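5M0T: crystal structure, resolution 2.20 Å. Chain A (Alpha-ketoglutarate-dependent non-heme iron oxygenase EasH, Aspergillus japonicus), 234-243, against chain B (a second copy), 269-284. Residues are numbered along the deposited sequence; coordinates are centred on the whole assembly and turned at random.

Chain A 234-243: FTPVEASVAL
Chain B, residues 269-284: VDIWTYDLKDLATGID

The two stretches bury 739 Å², both sides summed, around a single backbone bridge, E238(A) with T273(B) (CA–CA 4.8 Å), through which the chains run parallel. Chain B enters as strand 269-271; I271(B) (chi1 p, chi2 t) lays CD1 3.9 Å from T235(A) CB and CG2 4.0 Å from CG2 of V237(A) (-65/-37, chi1 t). W272(B) then takes positive phi (62/62), and W272(B) N donates to P236(A) O (3.2 Å). Its CA-to-CB bond points away, but chi1 of -149° and chi2 of -119° bring the indole back, and it loses the most area to the other stretch (132 Å²). Its broad ring covers A239(A), whose CB sits 3.5 Å from the centroid of the W272(B) five-membered ring, 8° off the normal, a CH-pi contact suited to a small methyl. T273(B) (-112/166, chi1 p) supplies a hydroxyl beside its backbone N, so both N and OG1 reach V237(A) O, each at 2.7 Å. E238(A) and A239(A) are extended (-99/126, -77/132), and A239(A) N donates to T273(B) O (2.8 Å, 179°). After a type I' turn, Y274(B) to K277(B), with L276(B) (m, t) CD2 3.6 Å from V237(A) CG1, D278(B) caps helix 279-282. There L279(B) (t, p) sets CD2 3.7 Å from CG2 of V241(A) (chi1 m). I283(B) ends the apolar seam against A242(A).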

ATOM      1  N   PHE A 234       0.423   3.587   1.701  1.00 32.41           N
ATOM      2  CA  PHE A 234       1.020   3.244   0.397  1.00 33.05           C
ATOM      3  C   PHE A 234       1.705   1.877   0.385  1.00 34.30           C
ATOM      4  O   PHE A 234       2.491   1.531   1.290  1.00 33.71           O
ATOM      5  CB  PHE A 234       2.011   4.313  -0.068  1.00 31.73           C
ATOM      6  CG  PHE A 234       1.400   5.671  -0.194  1.00 32.34           C
ATOM      7  CD1 PHE A 234       0.418   5.912  -1.139  1.00 32.94           C
ATOM      8  CD2 PHE A 234       1.775   6.711   0.673  1.00 31.79           C
ATOM      9  CE1 PHE A 234      -0.161   7.174  -1.251  1.00 33.38           C
ATOM     10  CE2 PHE A 234       1.192   7.966   0.571  1.00 31.37           C
ATOM     11  CZ  PHE A 234       0.226   8.203  -0.397  1.00 32.05           C
ATOM     12  N   THR A 235       1.406   1.114  -0.665  1.00 35.30           N
ATOM     13  CA  THR A 235       1.955  -0.210  -0.876  1.00 35.29           C
ATOM     14  C   THR A 235       3.490  -0.160  -0.907  1.00 35.31           C
ATOM     15  O   THR A 235       4.069   0.681  -1.584  1.00 34.30           O
ATOM     16  CB  THR A 235       1.420  -0.813  -2.194  1.00 37.14           C
ATOM     17  OG1 THR A 235      -0.021  -0.793  -2.190  1.00 37.29           O
ATOM     18  CG2 THR A 235       1.901  -2.244  -2.376  1.00 38.50           C
ATOM     19  N   PRO A 236       4.153  -1.050  -0.153  1.00 36.37           N
ATOM     20  CA  PRO A 236       5.603  -1.158  -0.239  1.00 37.18           C
ATOM     21  C   PRO A 236       6.145  -1.604  -1.612  1.00 39.06           C
ATOM     22  O   PRO A 236       5.525  -2.423  -2.298  1.00 40.52           O
ATOM     23  CB  PRO A 236       5.930  -2.230   0.807  1.00 38.17           C
ATOM     24  CG  PRO A 236       4.820  -2.154   1.790  1.00 37.44           C
ATOM     25  CD  PRO A 236       3.611  -1.842   0.965  1.00 37.36           C
ATOM     26  N   VAL A 237       7.304  -1.084  -1.987  1.00 38.14           N
ATOM     27  CA  VAL A 237       7.999  -1.551  -3.181  1.00 41.80           C
ATOM     28  C   VAL A 237       8.452  -3.017  -3.022  1.00 45.09           C
ATOM     29  O   VAL A 237       8.387  -3.789  -3.985  1.00 49.87           O
ATOM     30  CB  VAL A 237       9.181  -0.627  -3.532  1.00 40.22           C
ATOM     31  CG1 VAL A 237      10.058  -1.239  -4.614  1.00 42.25           C
ATOM     32  CG2 VAL A 237       8.664   0.733  -3.983  1.00 38.78           C
ATOM     33  N   GLU A 238       8.883  -3.390  -1.814  1.00 44.71           N
ATOM     34  CA  GLU A 238       9.323  -4.754  -1.511  1.00 47.57           C
ATOM     35  C   GLU A 238       8.242  -5.560  -0.816  1.00 46.65           C
ATOM     36  O   GLU A 238       7.721  -5.133   0.213  1.00 45.55           O
ATOM     37  CB  GLU A 238      10.558  -4.716  -0.633  1.00 52.85           C
ATOM     38  CG  GLU A 238      11.784  -4.176  -1.359  1.00 55.35           C
ATOM     39  CD  GLU A 238      12.976  -4.003  -0.447  1.00 65.23           C
ATOM     40  OE1 GLU A 238      12.926  -4.451   0.730  1.00 84.86           O
ATOM     41  OE2 GLU A 238      13.970  -3.391  -0.904  1.00 62.31           O
ATOM     42  N   ALA A 239       7.923  -6.726  -1.378  1.00 45.85           N
ATOM     43  CA  ALA A 239       6.825  -7.564  -0.896  1.00 46.35           C
ATOM     44  C   ALA A 239       7.197  -8.322   0.363  1.00 46.43           C
ATOM     45  O   ALA A 239       8.246  -8.944   0.430  1.00 47.55           O
ATOM     46  CB  ALA A 239       6.385  -8.548  -1.974  1.00 48.09           C
ATOM     47  N   SER A 240       6.315  -8.273   1.349  1.00 47.34           N
ATOM     48  CA  SER A 240       6.520  -8.970   2.621  1.00 47.37           C
ATOM     49  C   SER A 240       6.261 -10.478   2.523  1.00 47.94           C
ATOM     50  O   SER A 240       6.759 -11.237   3.355  1.00 48.30           O
ATOM     51  CB  SER A 240       5.644  -8.348   3.707  1.00 47.14           C
ATOM     52  OG  SER A 240       4.280  -8.416   3.354  1.00 46.16           O
ATOM     53  N   VAL A 241       5.511 -10.913   1.504  1.00 47.55           N
ATOM     54  CA  VAL A 241       5.330 -12.351   1.233  1.00 49.34           C
ATOM     55  C   VAL A 241       6.605 -13.093   0.808  1.00 50.17           C
ATOM     56  O   VAL A 241       6.595 -14.308   0.792  1.00 52.90           O
ATOM     57  CB  VAL A 241       4.252 -12.648   0.160  1.00 50.74           C
ATOM     58  CG1 VAL A 241       2.900 -12.110   0.585  1.00 50.86           C
ATOM     59  CG2 VAL A 241       4.659 -12.118  -1.214  1.00 51.19           C
ATOM     60  N   ALA A 242       7.676 -12.386   0.453  1.00 49.36           N
ATOM     61  CA  ALA A 242       8.978 -13.020   0.187  1.00 51.67           C
ATOM     62  C   ALA A 242       9.678 -13.548   1.448  1.00 52.87           C
ATOM     63  O   ALA A 242      10.537 -14.419   1.352  1.00 52.31           O
ATOM     64  CB  ALA A 242       9.897 -12.053  -0.548  1.00 50.58           C
ATOM     65  N   LEU A 243       9.313 -13.019   2.617  1.00 52.78           N
ATOM     66  CA  LEU A 243       9.931 -13.431   3.876  1.00 54.02           C
ATOM     67  C   LEU A 243       9.306 -14.725   4.367  1.00 54.65           C
ATOM     68  O   LEU A 243       8.080 -14.820   4.430  1.00 53.75           O
ATOM     69  CB  LEU A 243       9.780 -12.328   4.939  1.00 55.29           C
ATOM     70  CG  LEU A 243      10.276 -10.932   4.543  1.00 55.21           C
ATOM     71  CD1 LEU A 243      10.026  -9.922   5.638  1.00 52.40           C
ATOM     72  CD2 LEU A 243      11.755 -10.979   4.172  1.00 57.21           C
TER
ATOM     73  N   VAL B 269       5.639   1.976 -12.528  1.00 44.93           N
ATOM     74  CA  VAL B 269       6.506   1.724 -11.385  1.00 45.91           C
ATOM     75  C   VAL B 269       6.148   0.333 -10.894  1.00 44.11           C
ATOM     76  O   VAL B 269       5.002   0.091 -10.526  1.00 42.52           O
ATOM     77  CB  VAL B 269       6.242   2.734 -10.219  1.00 51.47           C
ATOM     78  CG1 VAL B 269       7.212   2.519  -9.056  1.00 52.49           C
ATOM     79  CG2 VAL B 269       6.272   4.189 -10.703  1.00 53.55           C
ATOM     80  N   ASP B 270       7.104  -0.583 -10.896  1.00 42.32           N
ATOM     81  CA  ASP B 270       6.855  -1.914 -10.355  1.00 44.17           C
ATOM     82  C   ASP B 270       6.927  -1.817  -8.847  1.00 44.39           C
ATOM     83  O   ASP B 270       7.916  -1.337  -8.315  1.00 46.85           O
ATOM     84  CB  ASP B 270       7.884  -2.940 -10.852  1.00 45.41           C
ATOM     85  CG  ASP B 270       7.569  -3.472 -12.245  1.00 45.91           C
ATOM     86  OD1 ASP B 270       6.543  -3.083 -12.855  1.00 47.63           O
ATOM     87  OD2 ASP B 270       8.353  -4.316 -12.716  1.00 47.71           O
ATOM     88  N   ILE B 271       5.870  -2.254  -8.173  1.00 45.65           N
ATOM     89  CA  ILE B 271       5.858  -2.354  -6.720  1.00 47.27           C
ATOM     90  C   ILE B 271       5.361  -3.731  -6.292  1.00 45.87           C
ATOM     91  O   ILE B 271       4.779  -4.471  -7.097  1.00 43.85           O
ATOM     92  CB  ILE B 271       5.042  -1.207  -6.067  1.00 50.80           C
ATOM     93  CG1 ILE B 271       3.562  -1.266  -6.433  1.00 48.59           C
ATOM     94  CG2 ILE B 271       5.619   0.154  -6.470  1.00 53.31           C
ATOM     95  CD1 ILE B 271       2.755  -0.164  -5.772  1.00 49.76           C
ATOM     96  N   TRP B 272       5.598  -4.059  -5.017  1.00 41.53           N
ATOM     97  CA  TRP B 272       5.386  -5.407  -4.486  1.00 38.68           C
ATOM     98  C   TRP B 272       6.305  -6.404  -5.224  1.00 38.03           C
ATOM     99  O   TRP B 272       5.866  -7.337  -5.876  1.00 37.29           O
ATOM    100  CB  TRP B 272       3.900  -5.782  -4.550  1.00 37.78           C
ATOM    101  CG  TRP B 272       3.453  -6.701  -3.464  1.00 40.28           C
ATOM    102  CD1 TRP B 272       2.935  -7.947  -3.615  1.00 41.57           C
ATOM    103  CD2 TRP B 272       3.455  -6.438  -2.046  1.00 40.33           C
ATOM    104  NE1 TRP B 272       2.628  -8.491  -2.387  1.00 41.88           N
ATOM    105  CE2 TRP B 272       2.958  -7.592  -1.408  1.00 41.64           C
ATOM    106  CE3 TRP B 272       3.872  -5.359  -1.258  1.00 39.76           C
ATOM    107  CZ2 TRP B 272       2.840  -7.693  -0.022  1.00 41.62           C
ATOM    108  CZ3 TRP B 272       3.759  -5.464   0.129  1.00 41.15           C
ATOM    109  CH2 TRP B 272       3.236  -6.618   0.727  1.00 41.56           C
ATOM    110  N   THR B 273       7.597  -6.169  -5.075  1.00 37.80           N
ATOM    111  CA  THR B 273       8.634  -6.878  -5.782  1.00 39.24           C
ATOM    112  C   THR B 273       9.473  -7.751  -4.849  1.00 41.22           C
ATOM    113  O   THR B 273       9.402  -7.617  -3.617  1.00 40.90           O
ATOM    114  CB  THR B 273       9.566  -5.848  -6.435  1.00 39.08           C
ATOM    115  OG1 THR B 273      10.223  -5.102  -5.411  1.00 40.28           O
ATOM    116  CG2 THR B 273       8.760  -4.898  -7.323  1.00 37.47           C
ATOM    117  N   TYR B 274      10.252  -8.647  -5.449  1.00 42.97           N
ATOM    118  CA  TYR B 274      11.342  -9.324  -4.768  1.00 46.12           C
ATOM    119  C   TYR B 274      12.631  -8.780  -5.349  1.00 45.75           C
ATOM    120  O   TYR B 274      12.857  -8.887  -6.540  1.00 45.71           O
ATOM    121  CB  TYR B 274      11.292 -10.837  -4.961  1.00 50.46           C
ATOM    122  CG  TYR B 274      12.492 -11.513  -4.348  1.00 55.87           C
ATOM    123  CD1 TYR B 274      12.639 -11.588  -2.963  1.00 59.66           C
ATOM    124  CD2 TYR B 274      13.505 -12.039  -5.148  1.00 59.45           C
ATOM    125  CE1 TYR B 274      13.751 -12.172  -2.395  1.00 65.38           C
ATOM    126  CE2 TYR B 274      14.611 -12.652  -4.585  1.00 63.77           C
ATOM    127  CZ  TYR B 274      14.736 -12.705  -3.209  1.00 67.06           C
ATOM    128  OH  TYR B 274      15.842 -13.298  -2.642  1.00 77.89           O
ATOM    129  N   ASP B 275      13.454  -8.179  -4.499  1.00 47.97           N
ATOM    130  CA  ASP B 275      14.722  -7.597  -4.891  1.00 50.59           C
ATOM    131  C   ASP B 275      14.556  -6.511  -5.974  1.00 49.51           C
ATOM    132  O   ASP B 275      15.430  -6.338  -6.813  1.00 47.96           O
ATOM    133  CB  ASP B 275      15.672  -8.709  -5.360  1.00 56.36           C
ATOM    134  CG  ASP B 275      17.135  -8.306  -5.311  1.00 57.87           C
ATOM    135  OD1 ASP B 275      17.476  -7.274  -4.714  1.00 61.92           O
ATOM    136  OD2 ASP B 275      17.965  -9.034  -5.879  1.00 66.97           O
ATOM    137  N   LEU B 276      13.419  -5.794  -5.947  1.00 48.92           N
ATOM    138  CA  LEU B 276      13.042  -4.805  -6.962  1.00 50.35           C
ATOM    139  C   LEU B 276      12.682  -5.377  -8.358  1.00 53.75           C
ATOM    140  O   LEU B 276      12.301  -4.616  -9.257  1.00 49.38           O
ATOM    141  CB  LEU B 276      14.127  -3.728  -7.101  1.00 52.78           C
ATOM    142  CG  LEU B 276      14.594  -3.043  -5.814  1.00 53.48           C
ATOM    143  CD1 LEU B 276      15.800  -2.157  -6.096  1.00 54.35           C
ATOM    144  CD2 LEU B 276      13.449  -2.248  -5.211  1.00 51.26           C
ATOM    145  N   LYS B 277      12.796  -6.698  -8.532  1.00 53.78           N
ATOM    146  CA  LYS B 277      12.457  -7.384  -9.767  1.00 53.89           C
ATOM    147  C   LYS B 277      11.119  -8.107  -9.524  1.00 50.57           C
ATOM    148  O   LYS B 277      10.569  -8.049  -8.415  1.00 48.77           O
ATOM    149  CB  LYS B 277      13.583  -8.366 -10.161  1.00 55.94           C
ATOM    150  CG  LYS B 277      14.907  -7.678 -10.526  1.00 54.88           C
ATOM    151  CD  LYS B 277      16.117  -8.489 -10.079  1.00 53.94           C
ATOM    152  N   ASP B 278      10.613  -8.774 -10.562  1.00 46.54           N
ATOM    153  CA  ASP B 278       9.329  -9.494 -10.545  1.00 46.14           C
ATOM    154  C   ASP B 278       9.230 -10.474  -9.361  1.00 45.48           C
ATOM    155  O   ASP B 278      10.168 -11.233  -9.089  1.00 46.11           O
ATOM    156  CB  ASP B 278       9.160 -10.258 -11.871  1.00 49.13           C
ATOM    157  CG  ASP B 278       7.800 -10.925 -12.001  1.00 51.14           C
ATOM    158  OD1 ASP B 278       6.786 -10.188 -12.056  1.00 52.79           O
ATOM    159  OD2 ASP B 278       7.744 -12.180 -12.048  1.00 50.81           O
ATOM    160  N   LEU B 279       8.102 -10.438  -8.652  1.00 43.95           N
ATOM    161  CA  LEU B 279       7.942 -11.206  -7.400  1.00 44.29           C
ATOM    162  C   LEU B 279       7.813 -12.704  -7.667  1.00 45.77           C
ATOM    163  O   LEU B 279       8.499 -13.511  -7.032  1.00 45.99           O
ATOM    164  CB  LEU B 279       6.710 -10.723  -6.623  1.00 42.96           C
ATOM    165  CG  LEU B 279       6.287 -11.487  -5.362  1.00 44.15           C
ATOM    166  CD1 LEU B 279       7.429 -11.544  -4.368  1.00 45.15           C
ATOM    167  CD2 LEU B 279       5.066 -10.861  -4.713  1.00 42.57           C
ATOM    168  N   ALA B 280       6.919 -13.052  -8.589  1.00 45.43           N
ATOM    169  CA  ALA B 280       6.657 -14.444  -8.943  1.00 49.83           C
ATOM    170  C   ALA B 280       7.898 -15.199  -9.435  1.00 51.52           C
ATOM    171  O   ALA B 280       8.082 -16.373  -9.083  1.00 53.80           O
ATOM    172  CB  ALA B 280       5.552 -14.519  -9.983  1.00 50.94           C
ATOM    173  N   THR B 281       8.737 -14.524 -10.223  1.00 51.51           N
ATOM    174  CA  THR B 281      10.012 -15.083 -10.684  1.00 53.86           C
ATOM    175  C   THR B 281      10.959 -15.306  -9.515  1.00 54.91           C
ATOM    176  O   THR B 281      11.580 -16.364  -9.404  1.00 59.85           O
ATOM    177  CB  THR B 281      10.741 -14.141 -11.691  1.00 53.72           C
ATOM    178  OG1 THR B 281       9.839 -13.702 -12.709  1.00 55.65           O
ATOM    179  CG2 THR B 281      11.928 -14.836 -12.347  1.00 55.17           C
ATOM    180  N   GLY B 282      11.074 -14.294  -8.656  1.00 52.90           N
ATOM    181  CA  GLY B 282      12.055 -14.282  -7.571  1.00 52.04           C
ATOM    182  C   GLY B 282      11.834 -15.351  -6.529  1.00 53.59           C
ATOM    183  O   GLY B 282      12.797 -15.927  -6.025  1.00 56.03           O
ATOM    184  N   ILE B 283      10.567 -15.612  -6.213  1.00 54.11           N
ATOM    185  CA  ILE B 283      10.189 -16.636  -5.217  1.00 56.14           C
ATOM    186  C   ILE B 283       9.801 -17.977  -5.843  1.00 58.85           C
ATOM    187  O   ILE B 283       9.451 -18.890  -5.107  1.00 59.07           O
ATOM    188  CB  ILE B 283       9.052 -16.143  -4.269  1.00 53.87           C
ATOM    189  CG1 ILE B 283       7.686 -16.028  -4.988  1.00 52.13           C
ATOM    190  CG2 ILE B 283       9.446 -14.832  -3.624  1.00 52.13           C
ATOM    191  CD1 ILE B 283       6.568 -15.521  -4.101  1.00 50.84           C
ATOM    192  N   ASP B 284       9.860 -18.078  -7.181  1.00 62.91           N
ATOM    193  CA  ASP B 284       9.591 -19.319  -7.938  1.00 67.85           C
ATOM    194  C   ASP B 284       8.117 -19.748  -7.823  1.00 68.84           C
ATOM    195  O   ASP B 284       7.815 -20.936  -7.712  1.00 72.39           O
ATOM    196  CB  ASP B 284      10.553 -20.450  -7.502  1.00 71.78           C
ATOM    197  CG  ASP B 284      10.567 -21.631  -8.463  1.00 76.52           C
ATOM    198  OD1 ASP B 284      10.025 -21.506  -9.582  1.00 77.30           O
ATOM    199  OD2 ASP B 284      11.120 -22.694  -8.087  1.00 80.20           O
TER